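Long-range contact in conserved hypothetical protein TM1158 (Thermotoga maritima, PDB 1O1Y), which probably acts as a glutamine amidotransferase, of a family that releases ammonia from glutamine for transfer to a second substrate, although its own acceptor is not established: residues H20-I32 against I186-Y200. Numbering follows the deposited sequence.
Sequences HVEIEDLGMMEDI and IEVGARTMKRWIEAY. With SO4 (sulfate ion), chain J.
The indole of W196 takes the CG of E24 and the CG2 of I23 over one face, both CH-pi contacts, with E24 CG 4.1 Å from the centroid of the six-membered ring; V188 CG2 lies on the opposite face. At the ring edge, W196 NE1 donates to a water 3.0 Å away that also reaches D25 OD1. Beyond CG the E24 chain runs extended; OE2 lies 2.5 Å from Y200 OH, so short that the exact length is doubtful, with carboxylate and ring planes 83° apart. R191 is bent at chi3 (62°), which turns its guanidinium edge to G27 O, a weak bond, and to D31 OD2, a salt bridge of 3.1 Å met from above the carboxylate plane. T192 OG1 lies above one guanidinium face, offset toward the rim, while R191 NH1 and R195 bind a sulfate, probably from the crystallisation liquor. Where helix 28-35 begins, M28 N donates to E187 O (2.8 Å, 169°). E187 OE2 is hydrogen-bonded to H185 ND1; the pair matches the His-X-Glu of the family's catalytic triad, with C100, here cysteinesulfonic acid, the probable nucleophile. The contact sets the loop after strand 14-18 against helix 190-199; M29 also packs on L229 of helix 211-237 and L26 on F40 of strand 39-43.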
# COMPACT_ATOMS: atom_id res chain seq x y z
N HIS A 20 4.43 -3.20 -9.15
CA HIS A 20 5.68 -2.68 -9.69
C HIS A 20 6.87 -3.60 -9.60
O HIS A 20 7.78 -3.51 -10.42
CB HIS A 20 6.00 -1.47 -8.90
CG HIS A 20 4.95 -0.43 -8.99
ND1 HIS A 20 4.44 0.20 -7.87
CD2 HIS A 20 4.20 -0.01 -10.04
CE1 HIS A 20 3.54 1.09 -8.26
NE2 HIS A 20 3.38 0.99 -9.57
N VAL A 21 6.86 -4.46 -8.59
CA VAL A 21 7.96 -5.36 -8.30
C VAL A 21 7.33 -6.69 -7.98
O VAL A 21 6.45 -6.73 -7.13
CB VAL A 21 8.76 -4.86 -7.07
CG1 VAL A 21 9.88 -5.80 -6.74
CG2 VAL A 21 9.36 -3.44 -7.37
N GLU A 22 7.78 -7.76 -8.64
CA GLU A 22 7.07 -9.05 -8.54
C GLU A 22 6.92 -9.55 -7.10
O GLU A 22 5.85 -10.02 -6.71
CB GLU A 22 7.76 -10.11 -9.39
CG GLU A 22 7.00 -11.42 -9.40
CD GLU A 22 7.58 -12.41 -10.39
OE1 GLU A 22 8.63 -12.10 -11.01
OE2 GLU A 22 6.97 -13.49 -10.54
N ILE A 23 7.99 -9.40 -6.32
CA ILE A 23 8.00 -9.80 -4.90
C ILE A 23 7.08 -8.96 -4.04
O ILE A 23 6.56 -9.43 -3.02
CB ILE A 23 9.47 -9.70 -4.37
CG1 ILE A 23 10.31 -10.81 -5.00
CG2 ILE A 23 9.54 -9.74 -2.86
CD1 ILE A 23 10.00 -12.18 -4.52
N GLU A 24 6.92 -7.71 -4.42
CA GLU A 24 6.12 -6.78 -3.66
C GLU A 24 4.69 -6.87 -4.18
O GLU A 24 4.13 -5.95 -4.78
CB GLU A 24 6.72 -5.38 -3.68
CG GLU A 24 8.17 -5.44 -3.16
CD GLU A 24 8.94 -4.12 -3.16
OE1 GLU A 24 8.32 -3.05 -3.06
OE2 GLU A 24 10.20 -4.17 -3.19
N ASP A 25 4.09 -7.99 -3.83
CA ASP A 25 2.81 -8.39 -4.38
C ASP A 25 1.68 -8.17 -3.38
O ASP A 25 1.81 -7.37 -2.46
CB ASP A 25 2.93 -9.81 -4.88
CG ASP A 25 3.10 -10.84 -3.74
OD1 ASP A 25 3.11 -10.49 -2.54
OD2 ASP A 25 3.22 -12.03 -4.02
N LEU A 26 0.56 -8.85 -3.56
CA LEU A 26 -0.59 -8.62 -2.68
C LEU A 26 -0.38 -9.11 -1.25
O LEU A 26 -1.15 -8.78 -0.37
CB LEU A 26 -1.85 -9.26 -3.25
CG LEU A 26 -2.50 -8.49 -4.40
CD1 LEU A 26 -3.47 -9.46 -5.13
CD2 LEU A 26 -3.19 -7.24 -3.97
N GLY A 27 0.65 -9.92 -1.04
CA GLY A 27 0.91 -10.44 0.30
C GLY A 27 -0.32 -11.20 0.80
O GLY A 27 -0.95 -11.99 0.06
N MSE A 28 -0.69 -10.93 2.05
CA MSE A 28 -1.83 -11.60 2.68
C MSE A 28 -3.15 -11.17 2.07
O MSE A 28 -4.15 -11.87 2.26
CB MSE A 28 -1.88 -11.31 4.18
CG MSE A 28 -0.66 -11.85 4.90
SE MSE A 28 -0.94 -11.88 6.87
CE MSE A 28 -0.73 -10.12 7.31
N MSE A 29 -3.18 -10.10 1.29
CA MSE A 29 -4.40 -9.77 0.54
C MSE A 29 -4.76 -10.87 -0.43
O MSE A 29 -5.95 -11.13 -0.63
CB MSE A 29 -4.32 -8.44 -0.17
CG MSE A 29 -4.33 -7.26 0.73
SE MSE A 29 -4.30 -5.58 -0.25
CE MSE A 29 -2.37 -5.42 -0.37
N GLU A 30 -3.76 -11.54 -1.02
CA GLU A 30 -4.06 -12.68 -1.90
C GLU A 30 -4.84 -13.81 -1.17
O GLU A 30 -5.80 -14.38 -1.71
CB GLU A 30 -2.77 -13.26 -2.50
CG GLU A 30 -2.96 -13.87 -3.84
CD GLU A 30 -1.63 -14.21 -4.47
OE1 GLU A 30 -0.94 -13.32 -5.02
OE2 GLU A 30 -1.27 -15.38 -4.35
N ASP A 31 -4.39 -14.14 0.03
CA ASP A 31 -5.02 -15.11 0.87
C ASP A 31 -6.46 -14.68 1.21
O ASP A 31 -7.39 -15.50 1.17
CB ASP A 31 -4.23 -15.25 2.17
CG ASP A 31 -2.78 -15.73 1.94
OD1 ASP A 31 -2.58 -16.62 1.08
OD2 ASP A 31 -1.83 -15.28 2.60
N ILE A 32 -6.62 -13.41 1.54
CA ILE A 32 -7.95 -12.89 1.84
C ILE A 32 -8.86 -12.93 0.63
O ILE A 32 -10.01 -13.33 0.74
CB ILE A 32 -7.87 -11.50 2.41
CG1 ILE A 32 -7.17 -11.52 3.75
CG2 ILE A 32 -9.29 -10.91 2.52
CD1 ILE A 32 -6.79 -10.16 4.26
N ILE A 186 0.58 -3.66 6.09
CA ILE A 186 -0.10 -4.59 6.97
C ILE A 186 -0.40 -5.89 6.24
O ILE A 186 -1.03 -6.80 6.82
CB ILE A 186 -1.41 -3.99 7.55
CG1 ILE A 186 -2.45 -3.72 6.46
CG2 ILE A 186 -1.13 -2.72 8.32
CD1 ILE A 186 -3.81 -3.17 7.00
N GLU A 187 0.10 -6.02 5.00
CA GLU A 187 -0.08 -7.25 4.19
C GLU A 187 1.08 -8.21 4.20
O GLU A 187 1.03 -9.25 3.56
CB GLU A 187 -0.45 -6.90 2.75
CG GLU A 187 0.70 -6.52 1.82
CD GLU A 187 1.29 -5.11 2.04
OE1 GLU A 187 0.81 -4.29 2.89
OE2 GLU A 187 2.26 -4.79 1.29
N VAL A 188 2.16 -7.84 4.89
CA VAL A 188 3.35 -8.68 4.94
C VAL A 188 3.33 -9.51 6.24
O VAL A 188 3.65 -9.02 7.33
CB VAL A 188 4.66 -7.85 4.79
CG1 VAL A 188 5.91 -8.78 4.82
CG2 VAL A 188 4.65 -7.03 3.50
N GLY A 189 2.93 -10.76 6.06
CA GLY A 189 2.97 -11.78 7.09
C GLY A 189 4.25 -12.57 6.98
O GLY A 189 5.14 -12.17 6.24
N ALA A 190 4.35 -13.67 7.72
CA ALA A 190 5.60 -14.41 7.75
C ALA A 190 5.98 -15.02 6.39
O ALA A 190 7.14 -14.97 6.01
CB ALA A 190 5.56 -15.48 8.82
N ARG A 191 5.03 -15.59 5.66
CA ARG A 191 5.31 -16.22 4.35
C ARG A 191 5.86 -15.18 3.35
O ARG A 191 6.86 -15.42 2.69
CB ARG A 191 4.02 -16.85 3.80
CG ARG A 191 4.10 -17.33 2.35
CD ARG A 191 2.72 -17.76 1.74
NE ARG A 191 1.71 -16.69 1.67
CZ ARG A 191 1.67 -15.69 0.77
NH1 ARG A 191 2.58 -15.58 -0.19
NH2 ARG A 191 0.70 -14.78 0.84
N THR A 192 5.24 -14.01 3.29
CA THR A 192 5.67 -12.92 2.42
C THR A 192 7.04 -12.35 2.90
O THR A 192 7.95 -12.07 2.10
CB THR A 192 4.61 -11.82 2.39
OG1 THR A 192 3.41 -12.35 1.79
CG2 THR A 192 5.00 -10.67 1.55
N MSE A 193 7.18 -12.19 4.20
CA MSE A 193 8.44 -11.73 4.78
C MSE A 193 9.61 -12.59 4.37
O MSE A 193 10.72 -12.05 4.08
CB MSE A 193 8.33 -11.59 6.31
CG MSE A 193 9.55 -10.92 6.97
SE MSE A 193 9.76 -9.04 6.39
CE MSE A 193 8.45 -8.31 7.46
N LYS A 194 9.43 -13.91 4.37
CA LYS A 194 10.50 -14.78 3.95
C LYS A 194 10.94 -14.47 2.50
O LYS A 194 12.12 -14.55 2.19
CB LYS A 194 10.10 -16.25 4.02
CG LYS A 194 10.01 -16.79 5.40
CD LYS A 194 9.43 -18.20 5.38
CE LYS A 194 9.24 -18.75 6.79
NZ LYS A 194 9.31 -20.25 6.83
N ARG A 195 9.99 -14.17 1.64
CA ARG A 195 10.30 -13.83 0.24
C ARG A 195 11.07 -12.51 0.15
O ARG A 195 11.99 -12.39 -0.65
CB ARG A 195 9.03 -13.72 -0.61
CG ARG A 195 8.36 -15.10 -0.82
CD ARG A 195 9.23 -16.13 -1.50
NE ARG A 195 8.55 -17.42 -1.66
CZ ARG A 195 9.03 -18.43 -2.38
NH1 ARG A 195 10.21 -18.34 -3.00
NH2 ARG A 195 8.33 -19.56 -2.46
N TRP A 196 10.65 -11.53 0.94
CA TRP A 196 11.29 -10.21 0.93
C TRP A 196 12.71 -10.26 1.46
O TRP A 196 13.64 -9.65 0.89
CB TRP A 196 10.53 -9.18 1.74
CG TRP A 196 9.29 -8.60 1.15
CD1 TRP A 196 8.24 -9.27 0.59
CD2 TRP A 196 8.93 -7.22 1.13
NE1 TRP A 196 7.27 -8.39 0.20
CE2 TRP A 196 7.67 -7.12 0.52
CE3 TRP A 196 9.59 -6.02 1.50
CZ2 TRP A 196 7.02 -5.93 0.34
CZ3 TRP A 196 8.95 -4.82 1.30
CH2 TRP A 196 7.66 -4.79 0.70
N ILE A 197 12.91 -10.99 2.55
CA ILE A 197 14.26 -11.08 3.10
C ILE A 197 15.21 -11.82 2.20
O ILE A 197 16.38 -11.48 2.14
CB ILE A 197 14.29 -11.60 4.57
CG1 ILE A 197 13.96 -13.07 4.66
CG2 ILE A 197 13.41 -10.75 5.45
CD1 ILE A 197 13.60 -13.50 6.08
N GLU A 198 14.73 -12.82 1.45
CA GLU A 198 15.54 -13.44 0.43
C GLU A 198 15.79 -12.50 -0.76
O GLU A 198 16.92 -12.45 -1.24
CB GLU A 198 14.94 -14.77 -0.04
CG GLU A 198 15.75 -15.52 -1.09
CD GLU A 198 17.14 -15.93 -0.63
OE1 GLU A 198 17.44 -15.90 0.59
OE2 GLU A 198 17.96 -16.29 -1.50
N ALA A 199 14.77 -11.78 -1.21
CA ALA A 199 14.92 -10.90 -2.38
C ALA A 199 15.90 -9.76 -2.08
O ALA A 199 16.64 -9.33 -2.98
CB ALA A 199 13.60 -10.30 -2.81
N TYR A 200 15.90 -9.29 -0.83
CA TYR A 200 16.62 -8.08 -0.43
C TYR A 200 17.69 -8.34 0.59
O TYR A 200 18.07 -7.45 1.34
CB TYR A 200 15.66 -7.00 0.03
CG TYR A 200 14.58 -6.71 -0.98
CD1 TYR A 200 13.24 -6.69 -0.62
CD2 TYR A 200 14.89 -6.51 -2.31
CE1 TYR A 200 12.24 -6.48 -1.56
CE2 TYR A 200 13.91 -6.30 -3.26
CZ TYR A 200 12.59 -6.29 -2.88
OH TYR A 200 11.62 -6.07 -3.84
S SO4 J . 5.11 -18.42 -1.23
O1 SO4 J . 5.40 -18.88 -2.58
O2 SO4 J . 5.83 -19.21 -0.23
O3 SO4 J . 3.67 -18.55 -1.04
O4 SO4 J . 5.53 -17.03 -1.10
O HOH W 1 3.44 -5.74 -1.00
O HOH W 2 4.39 -8.33 -0.59
O HOH W 3 3.93 -12.69 -1.02